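MATE family efflux transporter (Vibrio cholerae, PDB 6IDP) probably exports drugs and other toxic compounds across the bacterial membrane, driven by proton exchange, as a MATE-family multidrug transporter. Local coordinates at residues Q64-S76 against G144-N157. Sequence-based numbering, arbitrary orientation.
Sequences QVGLGIATTAVIS and GAMLYFYYSVCRAN. With OLC ((2R)-2,3-dihydroxypropyl (9Z)-octadec-9-enoate), chain B.
Q64 packs as a knob into the hole formed by G144, A145, Y148 and F149. Its CB lies 3.7 Å from F149 CE1, and CG then passes CD2 of Y148. With chi1 at 78°, CG stands between the backbone N and carbonyl carbon, and the extended chain beyond it carries the amide across to A145 and Y148. There OE1 rests 3.6 Å from A145 CB, while NE2 comes within 3.4 Å of Y148 CB and also borders the OLC acyl chain; amide and Y148 ring planes are 48° apart. L67 CD2 lies over one face of the F149 ring, offset toward its rim, 3.9 Å from the centroid in a CH-pi contact.

Where G68 has no side chain, S152 OG approaches to 3.4 Å from G68 CA; this hydroxyl is turned back onto its own helix, bonding Y148 O. A water donates to V65 O. Further along, A156 CB is the reciprocal knob, among T71, T72, I75 and S76. T72 OG1 lies over one face of the R155 guanidinium, whose NE bonds M288 O. Segments 64-76 and 144-156 cross at -26° with axes 8.4 Å apart, so helices 54-80 and 124-156 pack here as a near-parallel, knobs-into-holes pair within one MatE region.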
# COMPACT_ATOMS: atom_id res chain seq x y z
N GLN A 64 9.22 0.35 3.87
CA GLN A 64 8.92 -1.02 4.27
C GLN A 64 8.14 -1.76 3.18
O GLN A 64 8.28 -2.98 3.03
CB GLN A 64 8.15 -1.04 5.59
CG GLN A 64 6.67 -0.70 5.49
CD GLN A 64 5.99 -0.66 6.85
OE1 GLN A 64 6.35 0.14 7.71
NE2 GLN A 64 5.01 -1.53 7.05
N VAL A 65 7.33 -1.04 2.41
CA VAL A 65 6.60 -1.66 1.31
C VAL A 65 7.56 -2.03 0.19
O VAL A 65 7.48 -3.13 -0.36
CB VAL A 65 5.49 -0.73 0.77
CG1 VAL A 65 4.97 -1.24 -0.57
CG2 VAL A 65 4.34 -0.65 1.77
N GLY A 66 8.49 -1.13 -0.11
CA GLY A 66 9.54 -1.40 -1.09
C GLY A 66 10.34 -2.65 -0.78
O GLY A 66 10.67 -3.42 -1.69
N LEU A 67 10.66 -2.87 0.49
CA LEU A 67 11.38 -4.07 0.89
C LEU A 67 10.48 -5.30 0.84
O LEU A 67 10.92 -6.39 0.49
CB LEU A 67 11.97 -3.91 2.30
CG LEU A 67 12.71 -5.14 2.86
CD1 LEU A 67 13.80 -5.61 1.90
CD2 LEU A 67 13.29 -4.85 4.23
N GLY A 68 9.21 -5.11 1.18
CA GLY A 68 8.24 -6.20 1.11
C GLY A 68 8.05 -6.70 -0.31
O GLY A 68 7.95 -7.91 -0.54
N ILE A 69 7.99 -5.77 -1.25
CA ILE A 69 7.88 -6.11 -2.67
C ILE A 69 9.11 -6.89 -3.14
O ILE A 69 8.98 -7.89 -3.85
CB ILE A 69 7.69 -4.83 -3.52
CG1 ILE A 69 6.33 -4.19 -3.22
CG2 ILE A 69 7.81 -5.15 -5.01
CD1 ILE A 69 6.09 -2.87 -3.96
N ALA A 70 10.30 -6.46 -2.73
CA ALA A 70 11.54 -7.14 -3.10
C ALA A 70 11.62 -8.53 -2.47
O ALA A 70 12.03 -9.50 -3.12
CB ALA A 70 12.75 -6.32 -2.68
N THR A 71 11.22 -8.61 -1.21
CA THR A 71 11.20 -9.87 -0.47
C THR A 71 10.32 -10.91 -1.15
O THR A 71 10.73 -12.06 -1.33
CB THR A 71 10.70 -9.65 0.97
OG1 THR A 71 11.54 -8.69 1.63
CG2 THR A 71 10.70 -10.95 1.75
N THR A 72 9.12 -10.51 -1.52
CA THR A 72 8.16 -11.43 -2.12
C THR A 72 8.64 -11.93 -3.48
O THR A 72 8.57 -13.13 -3.76
CB THR A 72 6.77 -10.77 -2.27
OG1 THR A 72 6.16 -10.67 -0.98
CG2 THR A 72 5.88 -11.60 -3.18
N ALA A 73 9.14 -11.02 -4.31
CA ALA A 73 9.58 -11.37 -5.65
C ALA A 73 10.80 -12.30 -5.66
O ALA A 73 10.83 -13.28 -6.41
CB ALA A 73 9.88 -10.11 -6.45
N VAL A 74 11.80 -11.99 -4.85
CA VAL A 74 13.04 -12.75 -4.88
C VAL A 74 12.91 -14.10 -4.18
O VAL A 74 13.38 -15.12 -4.69
CB VAL A 74 14.20 -11.95 -4.25
CG1 VAL A 74 15.48 -12.78 -4.25
CG2 VAL A 74 14.41 -10.65 -5.02
N ILE A 75 12.25 -14.12 -3.03
CA ILE A 75 12.11 -15.36 -2.27
C ILE A 75 11.16 -16.36 -2.94
O ILE A 75 11.47 -17.55 -3.00
CB ILE A 75 11.63 -15.08 -0.83
CG1 ILE A 75 12.71 -14.32 -0.06
CG2 ILE A 75 11.29 -16.37 -0.11
CD1 ILE A 75 12.45 -14.20 1.42
N SER A 76 10.03 -15.89 -3.46
CA SER A 76 9.08 -16.80 -4.10
C SER A 76 9.67 -17.43 -5.35
O SER A 76 9.45 -18.61 -5.63
CB SER A 76 7.76 -16.09 -4.42
OG SER A 76 7.92 -15.08 -5.40
N GLY A 144 5.94 -2.01 13.65
CA GLY A 144 5.03 -2.26 12.54
C GLY A 144 5.74 -2.72 11.28
O GLY A 144 5.25 -3.60 10.57
N ALA A 145 6.89 -2.11 11.01
CA ALA A 145 7.70 -2.48 9.86
C ALA A 145 8.18 -3.93 9.96
O ALA A 145 8.13 -4.68 8.99
CB ALA A 145 8.89 -1.54 9.72
N MET A 146 8.62 -4.32 11.16
CA MET A 146 9.11 -5.67 11.40
C MET A 146 8.02 -6.72 11.25
O MET A 146 8.25 -7.78 10.68
CB MET A 146 9.72 -5.78 12.80
CG MET A 146 10.97 -4.95 13.00
SD MET A 146 12.23 -5.29 11.76
CE MET A 146 12.47 -7.06 11.98
N LEU A 147 6.83 -6.42 11.78
CA LEU A 147 5.69 -7.31 11.62
C LEU A 147 5.36 -7.46 10.13
O LEU A 147 5.06 -8.55 9.66
CB LEU A 147 4.48 -6.79 12.39
CG LEU A 147 3.20 -7.64 12.37
CD1 LEU A 147 3.49 -9.05 12.86
CD2 LEU A 147 2.10 -7.00 13.20
N TYR A 148 5.45 -6.35 9.40
CA TYR A 148 5.18 -6.35 7.97
C TYR A 148 6.20 -7.20 7.21
O TYR A 148 5.85 -7.88 6.25
CB TYR A 148 5.18 -4.92 7.42
CG TYR A 148 4.80 -4.84 5.96
CD1 TYR A 148 3.47 -4.87 5.56
CD2 TYR A 148 5.78 -4.74 4.97
CE1 TYR A 148 3.12 -4.81 4.23
CE2 TYR A 148 5.43 -4.68 3.63
CZ TYR A 148 4.10 -4.71 3.26
OH TYR A 148 3.75 -4.65 1.94
N PHE A 149 7.46 -7.16 7.65
CA PHE A 149 8.51 -7.95 7.02
C PHE A 149 8.27 -9.45 7.24
O PHE A 149 8.51 -10.26 6.34
CB PHE A 149 9.89 -7.55 7.54
CG PHE A 149 10.25 -6.12 7.24
CD1 PHE A 149 9.83 -5.51 6.07
CD2 PHE A 149 11.01 -5.38 8.14
CE1 PHE A 149 10.17 -4.19 5.80
CE2 PHE A 149 11.35 -4.06 7.88
CZ PHE A 149 10.93 -3.47 6.71
N TYR A 150 7.80 -9.81 8.43
CA TYR A 150 7.40 -11.19 8.70
C TYR A 150 6.24 -11.59 7.79
O TYR A 150 6.21 -12.71 7.28
CB TYR A 150 7.01 -11.38 10.16
CG TYR A 150 8.17 -11.61 11.10
CD1 TYR A 150 8.93 -12.76 11.03
CD2 TYR A 150 8.49 -10.67 12.08
CE1 TYR A 150 9.99 -12.98 11.90
CE2 TYR A 150 9.54 -10.88 12.96
CZ TYR A 150 10.29 -12.03 12.86
OH TYR A 150 11.33 -12.24 13.73
N TYR A 151 5.29 -10.68 7.61
CA TYR A 151 4.15 -10.90 6.73
C TYR A 151 4.62 -11.15 5.30
O TYR A 151 4.04 -11.97 4.59
CB TYR A 151 3.19 -9.71 6.75
CG TYR A 151 2.36 -9.58 8.01
CD1 TYR A 151 2.32 -10.60 8.96
CD2 TYR A 151 1.62 -8.43 8.25
CE1 TYR A 151 1.56 -10.47 10.11
CE2 TYR A 151 0.86 -8.30 9.40
CZ TYR A 151 0.83 -9.32 10.32
OH TYR A 151 0.07 -9.18 11.46
N SER A 152 5.66 -10.43 4.89
CA SER A 152 6.19 -10.54 3.54
C SER A 152 6.88 -11.88 3.32
O SER A 152 6.83 -12.43 2.23
CB SER A 152 7.16 -9.39 3.25
OG SER A 152 6.50 -8.14 3.34
N VAL A 153 7.53 -12.40 4.36
CA VAL A 153 8.15 -13.71 4.29
C VAL A 153 7.08 -14.81 4.19
O VAL A 153 7.22 -15.75 3.41
CB VAL A 153 9.08 -13.97 5.49
CG1 VAL A 153 9.56 -15.42 5.51
CG2 VAL A 153 10.27 -13.01 5.46
N CYS A 154 6.01 -14.67 4.97
CA CYS A 154 4.87 -15.60 4.90
C CYS A 154 4.29 -15.65 3.49
O CYS A 154 4.10 -16.72 2.92
CB CYS A 154 3.76 -15.19 5.87
SG CYS A 154 4.16 -15.36 7.62
N ARG A 155 4.01 -14.46 2.96
CA ARG A 155 3.44 -14.32 1.63
C ARG A 155 4.39 -14.87 0.57
O ARG A 155 3.97 -15.57 -0.34
CB ARG A 155 3.10 -12.85 1.35
CG ARG A 155 1.89 -12.34 2.14
CD ARG A 155 1.70 -10.83 2.00
NE ARG A 155 1.98 -10.36 0.65
CZ ARG A 155 2.88 -9.44 0.35
NH1 ARG A 155 3.59 -8.87 1.31
NH2 ARG A 155 3.07 -9.08 -0.92
N ALA A 156 5.68 -14.57 0.73
CA ALA A 156 6.70 -15.09 -0.18
C ALA A 156 6.69 -16.61 -0.21
O ALA A 156 7.00 -17.22 -1.24
CB ALA A 156 8.07 -14.57 0.22
N ASN A 157 6.33 -17.22 0.91
CA ASN A 157 6.22 -18.67 1.00
C ASN A 157 4.79 -19.16 0.73
O ASN A 157 4.43 -20.28 1.12
CB ASN A 157 6.68 -19.15 2.38
CG ASN A 157 8.19 -19.13 2.52
OD1 ASN A 157 8.86 -20.14 2.34
ND2 ASN A 157 8.74 -17.96 2.83
C18 OLC B . 0.42 -4.90 10.44
C10 OLC B . 0.27 -1.20 4.45
C9 OLC B . -0.09 -1.71 3.25
C17 OLC B . 1.40 -4.29 9.45
C11 OLC B . 1.72 -1.19 4.86
C8 OLC B . 0.95 -2.28 2.31
C16 OLC B . 2.08 -3.10 10.09
C12 OLC B . 1.84 -0.75 6.31
C15 OLC B . 2.42 -2.06 9.03
C13 OLC B . 0.88 -1.55 7.16
C14 OLC B . 1.17 -1.31 8.63
O HOH W 1 5.07 -4.84 -0.09